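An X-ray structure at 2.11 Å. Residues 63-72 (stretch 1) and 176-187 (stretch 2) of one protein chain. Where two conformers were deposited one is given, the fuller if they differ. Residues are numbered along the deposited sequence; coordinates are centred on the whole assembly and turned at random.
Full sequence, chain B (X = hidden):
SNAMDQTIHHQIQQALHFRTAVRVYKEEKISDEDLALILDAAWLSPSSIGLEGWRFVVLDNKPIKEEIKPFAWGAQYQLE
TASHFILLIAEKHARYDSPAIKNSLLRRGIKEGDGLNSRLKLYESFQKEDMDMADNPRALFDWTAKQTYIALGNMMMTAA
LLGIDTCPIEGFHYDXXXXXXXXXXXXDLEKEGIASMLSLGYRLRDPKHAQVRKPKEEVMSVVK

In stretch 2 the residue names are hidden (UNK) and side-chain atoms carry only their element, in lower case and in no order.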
# COMPACT_ATOMS: atom_id res chain seq x y z
N PRO B 63 16.70 -8.94 21.85
CA PRO B 63 17.38 -10.10 21.25
C PRO B 63 16.94 -10.44 19.81
O PRO B 63 17.79 -10.78 18.97
CB PRO B 63 17.03 -11.23 22.21
CG PRO B 63 16.94 -10.51 23.56
CD PRO B 63 16.21 -9.25 23.21
N ILE B 64 15.64 -10.34 19.52
CA ILE B 64 15.11 -10.71 18.21
C ILE B 64 15.55 -9.68 17.18
O ILE B 64 15.99 -10.05 16.09
CB ILE B 64 13.58 -10.96 18.22
CG1 ILE B 64 13.29 -12.23 19.03
CG2 ILE B 64 13.06 -11.15 16.80
CD1 ILE B 64 11.85 -12.45 19.38
N LYS B 65 15.50 -8.40 17.56
CA LYS B 65 16.07 -7.33 16.75
C LYS B 65 17.56 -7.58 16.42
O LYS B 65 17.96 -7.45 15.25
CB LYS B 65 15.90 -5.97 17.42
CG LYS B 65 14.46 -5.52 17.59
CD LYS B 65 14.38 -4.01 17.60
CE LYS B 65 13.24 -3.54 18.43
NZ LYS B 65 13.63 -3.62 19.85
N GLU B 66 18.34 -7.95 17.44
CA GLU B 66 19.77 -8.24 17.29
C GLU B 66 20.02 -9.39 16.30
O GLU B 66 20.93 -9.32 15.46
CB GLU B 66 20.42 -8.52 18.66
CG GLU B 66 20.55 -7.28 19.61
CD GLU B 66 21.00 -7.62 21.06
OE1 GLU B 66 21.54 -8.72 21.33
OE2 GLU B 66 20.83 -6.75 21.96
N GLU B 67 19.21 -10.44 16.38
CA GLU B 67 19.25 -11.56 15.44
C GLU B 67 18.86 -11.22 14.00
O GLU B 67 19.43 -11.77 13.06
CB GLU B 67 18.39 -12.70 15.96
CG GLU B 67 18.78 -14.03 15.42
CD GLU B 67 18.09 -15.19 16.13
OE1 GLU B 67 17.42 -14.96 17.17
OE2 GLU B 67 18.22 -16.32 15.61
N ILE B 68 17.91 -10.31 13.82
CA ILE B 68 17.47 -9.89 12.49
C ILE B 68 18.56 -9.07 11.79
O ILE B 68 18.80 -9.22 10.60
CB ILE B 68 16.11 -9.11 12.56
CG1 ILE B 68 14.94 -10.10 12.75
CG2 ILE B 68 15.87 -8.23 11.32
CD1 ILE B 68 13.63 -9.41 13.14
N LYS B 69 19.26 -8.26 12.58
CA LYS B 69 20.18 -7.23 12.09
C LYS B 69 21.24 -7.61 11.00
O LYS B 69 21.37 -6.86 10.02
CB LYS B 69 20.84 -6.54 13.29
CG LYS B 69 21.08 -5.04 13.14
CD LYS B 69 21.70 -4.47 14.43
CE LYS B 69 20.63 -3.91 15.39
NZ LYS B 69 21.26 -3.50 16.70
N PRO B 70 21.98 -8.73 11.16
CA PRO B 70 22.94 -9.12 10.10
C PRO B 70 22.32 -9.42 8.73
O PRO B 70 23.04 -9.46 7.73
CB PRO B 70 23.57 -10.42 10.63
CG PRO B 70 23.34 -10.40 12.08
CD PRO B 70 22.03 -9.68 12.29
N PHE B 71 21.01 -9.65 8.67
CA PHE B 71 20.39 -9.99 7.40
C PHE B 71 19.49 -8.89 6.91
O PHE B 71 18.74 -9.09 5.97
CB PHE B 71 19.59 -11.29 7.53
CG PHE B 71 20.34 -12.40 8.23
CD1 PHE B 71 19.99 -12.79 9.51
CD2 PHE B 71 21.42 -13.01 7.60
CE1 PHE B 71 20.67 -13.81 10.16
CE2 PHE B 71 22.13 -14.04 8.24
CZ PHE B 71 21.75 -14.44 9.52
N ALA B 72 19.59 -7.73 7.55
CA ALA B 72 18.73 -6.60 7.27
C ALA B 72 19.57 -5.38 6.86
O ALA B 72 19.61 -4.40 7.60
CB ALA B 72 17.86 -6.30 8.48
N UNK B 176 15.32 -15.68 5.60
CA UNK B 176 16.06 -15.69 6.85
C UNK B 176 15.30 -15.03 8.01
O UNK B 176 15.30 -15.55 9.12
c UNK B 176 20.60 -15.97 4.56
n UNK B 176 21.63 -14.99 3.99
c UNK B 176 18.37 -15.90 5.82
c UNK B 176 17.43 -15.04 6.66
c UNK B 176 19.74 -15.26 5.64
N UNK B 177 14.65 -13.90 7.75
CA UNK B 177 13.90 -13.17 8.79
C UNK B 177 12.65 -13.93 9.18
O UNK B 177 12.33 -14.03 10.37
c UNK B 177 12.63 -11.05 9.29
c UNK B 177 13.60 -11.71 8.34
c UNK B 177 14.91 -10.92 8.30
N UNK B 178 11.95 -14.47 8.18
CA UNK B 178 10.87 -15.42 8.41
C UNK B 178 11.30 -16.59 9.29
O UNK B 178 10.58 -17.00 10.18
o UNK B 178 8.51 -14.37 7.23
n UNK B 178 9.07 -15.05 5.17
c UNK B 178 9.22 -15.04 6.50
c UNK B 178 10.31 -15.95 7.08
N UNK B 179 12.48 -17.13 9.03
CA UNK B 179 12.91 -18.23 9.86
C UNK B 179 13.27 -17.82 11.28
O UNK B 179 13.06 -18.61 12.20
n UNK B 179 13.08 -19.43 6.84
c UNK B 179 13.98 -19.08 9.17
n UNK B 179 12.51 -21.49 6.82
c UNK B 179 13.40 -19.93 8.08
c UNK B 179 13.02 -21.23 8.07
c UNK B 179 12.55 -20.38 6.10
N UNK B 180 13.76 -16.60 11.46
CA UNK B 180 14.05 -16.10 12.80
C UNK B 180 12.75 -15.90 13.55
O UNK B 180 12.64 -16.27 14.71
c UNK B 180 14.90 -14.80 12.77
c UNK B 180 14.91 -14.07 14.14
c UNK B 180 17.03 -13.87 11.73
c UNK B 180 16.33 -15.10 12.33
N UNK B 181 11.75 -15.36 12.86
CA UNK B 181 10.45 -15.08 13.46
C UNK B 181 9.69 -16.34 13.81
O UNK B 181 9.09 -16.42 14.88
c UNK B 181 10.38 -12.04 13.55
c UNK B 181 9.58 -14.20 12.55
c UNK B 181 8.98 -12.02 11.44
c UNK B 181 10.05 -12.77 12.27
N UNK B 182 9.70 -17.32 12.91
CA UNK B 182 9.11 -18.63 13.23
C UNK B 182 9.83 -19.31 14.39
O UNK B 182 9.19 -19.88 15.27
c UNK B 182 9.09 -19.51 12.00
N UNK B 183 11.16 -19.22 14.41
CA UNK B 183 11.96 -19.85 15.45
C UNK B 183 11.54 -19.31 16.83
O UNK B 183 11.43 -20.06 17.79
c UNK B 183 14.41 -20.13 16.22
c UNK B 183 13.45 -19.61 15.16
c UNK B 183 16.65 -19.08 15.71
n UNK B 183 17.87 -18.88 16.56
c UNK B 183 15.44 -19.06 16.60
N UNK B 184 11.21 -18.02 16.89
CA UNK B 184 10.74 -17.43 18.14
C UNK B 184 9.22 -17.47 18.37
O UNK B 184 8.73 -16.86 19.31
n UNK B 184 14.95 -15.88 18.53
c UNK B 184 13.82 -15.88 17.75
c UNK B 184 14.59 -15.94 19.80
c UNK B 184 11.29 -16.00 18.30
c UNK B 184 12.75 -15.95 18.58
n UNK B 184 13.27 -16.00 19.86
N UNK B 185 8.50 -18.21 17.52
CA UNK B 185 7.03 -18.29 17.61
C UNK B 185 6.35 -16.94 17.43
O UNK B 185 5.31 -16.68 18.04
o UNK B 185 6.85 -21.12 18.02
c UNK B 185 6.79 -20.41 19.04
c UNK B 185 6.57 -18.90 18.96
n UNK B 185 6.87 -20.92 20.26
N UNK B 186 6.95 -16.06 16.62
CA UNK B 186 6.36 -14.75 16.35
C UNK B 186 5.32 -14.91 15.23
O UNK B 186 4.25 -14.28 15.25
c UNK B 186 6.80 -12.31 15.70
c UNK B 186 8.39 -13.50 17.22
c UNK B 186 7.44 -13.68 16.03
N UNK B 187 5.63 -15.78 14.28
CA UNK B 187 4.72 -16.09 13.19
C UNK B 187 4.58 -17.60 13.06
O UNK B 187 5.42 -18.36 13.55
c UNK B 187 6.49 -16.08 11.35
c UNK B 187 6.85 -15.68 9.94
c UNK B 187 5.23 -13.94 11.91
c UNK B 187 5.18 -15.48 11.84

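Position 176 carries four carbons in a row ending in a nitrogen, an unbranched chain that identifies Lys-176. Its aliphatic part lies against an aromatic ring, with Phe-71 CD2 3.4 Å from Lys-176 CD.

Position 177 has three carbons, one carrying the other two. A fork at the first carbon with two single-carbon arms is Val-177. Its CA is 6.1 Å from the CA of Ile-68, and Val-177 CG2 lies 4.2 Å from Ile-68 CG2.

Position 178 shows two carbons, the second bearing one oxygen and one nitrogen: a short amide, Asn-178. It is out of reach of stretch 1.

At position 179 one carbon leads to a five-membered ring of three carbons and two nitrogens, the imidazole of His-179. It too is out of reach.

Position 180 has four carbons forked at the first, with one arm two carbons long, which defines Ile-180. Its CA-to-CB bond points toward stretch 1, and it touches several residues there: Ile-180 CD1 is 3.5 Å from Glu-67 O and 3.9 Å from Phe-71 CD1, while Ile-180 CG2 is 4.2 Å from Ile-68 CG1.

Position 181 also has four carbons, but the fork is at the second, so this is Leu-181. The CA-to-CB bond points sideways, yet the end of the chain comes nearer: Leu-181 CD2 sits 4.3 Å from Ile-64 CG2 and 4.2 Å from Ile-68 CD1.

Position 182 has a single carbon, hence Ala-182, and makes no contact.

Position 183 repeats the pattern of four carbons in a row ending in nitrogen, so it is Lys-183. The nitrogen meets a carboxylate: Lys-183 NZ is 2.8 Å from Glu-67 OE2, a salt bridge.

Position 184 is again one carbon followed by a five-membered ring with two nitrogens, His-184, the first residue after the helix to leave helical phi/psi. Ile-64 CG1 lies 3.8 Å from the centroid of the His-184 ring and 7° off its normal, a CH-pi contact over the face. Near the ring plane, His-184 NE2 donates a hydrogen bond to Glu-67 OE1 at 3.0 Å, with an N-H...O angle of 153°.

Position 185 has two carbons, the second with one oxygen and one nitrogen: Asn-185. Its phi/psi of 61/32 is left-handed, and it is out of reach.

Position 186 has one carbon carrying two more, Val-186; its CG2 is 4.2 Å from Ile-64 CD1.

Position 187 has four carbons forked at the first, with a two-carbon arm, giving Ile-187, which does not reach stretch 1.

The two helices run nearly antiparallel, at 155°, with axes 10.3 Å apart at closest approach. Ile-64 and Ile-68 pack with Val-177, Ile-180 and Leu-181, and Phe-71 extends this apolar layer to Lys-176. Glu-67 adds a polar clamp, its two carboxylate oxygens engaging Lys-183 and His-184 separately. In all, 551 Å² is buried.

Stretch 2 176-187: KVNHILAKHNVI
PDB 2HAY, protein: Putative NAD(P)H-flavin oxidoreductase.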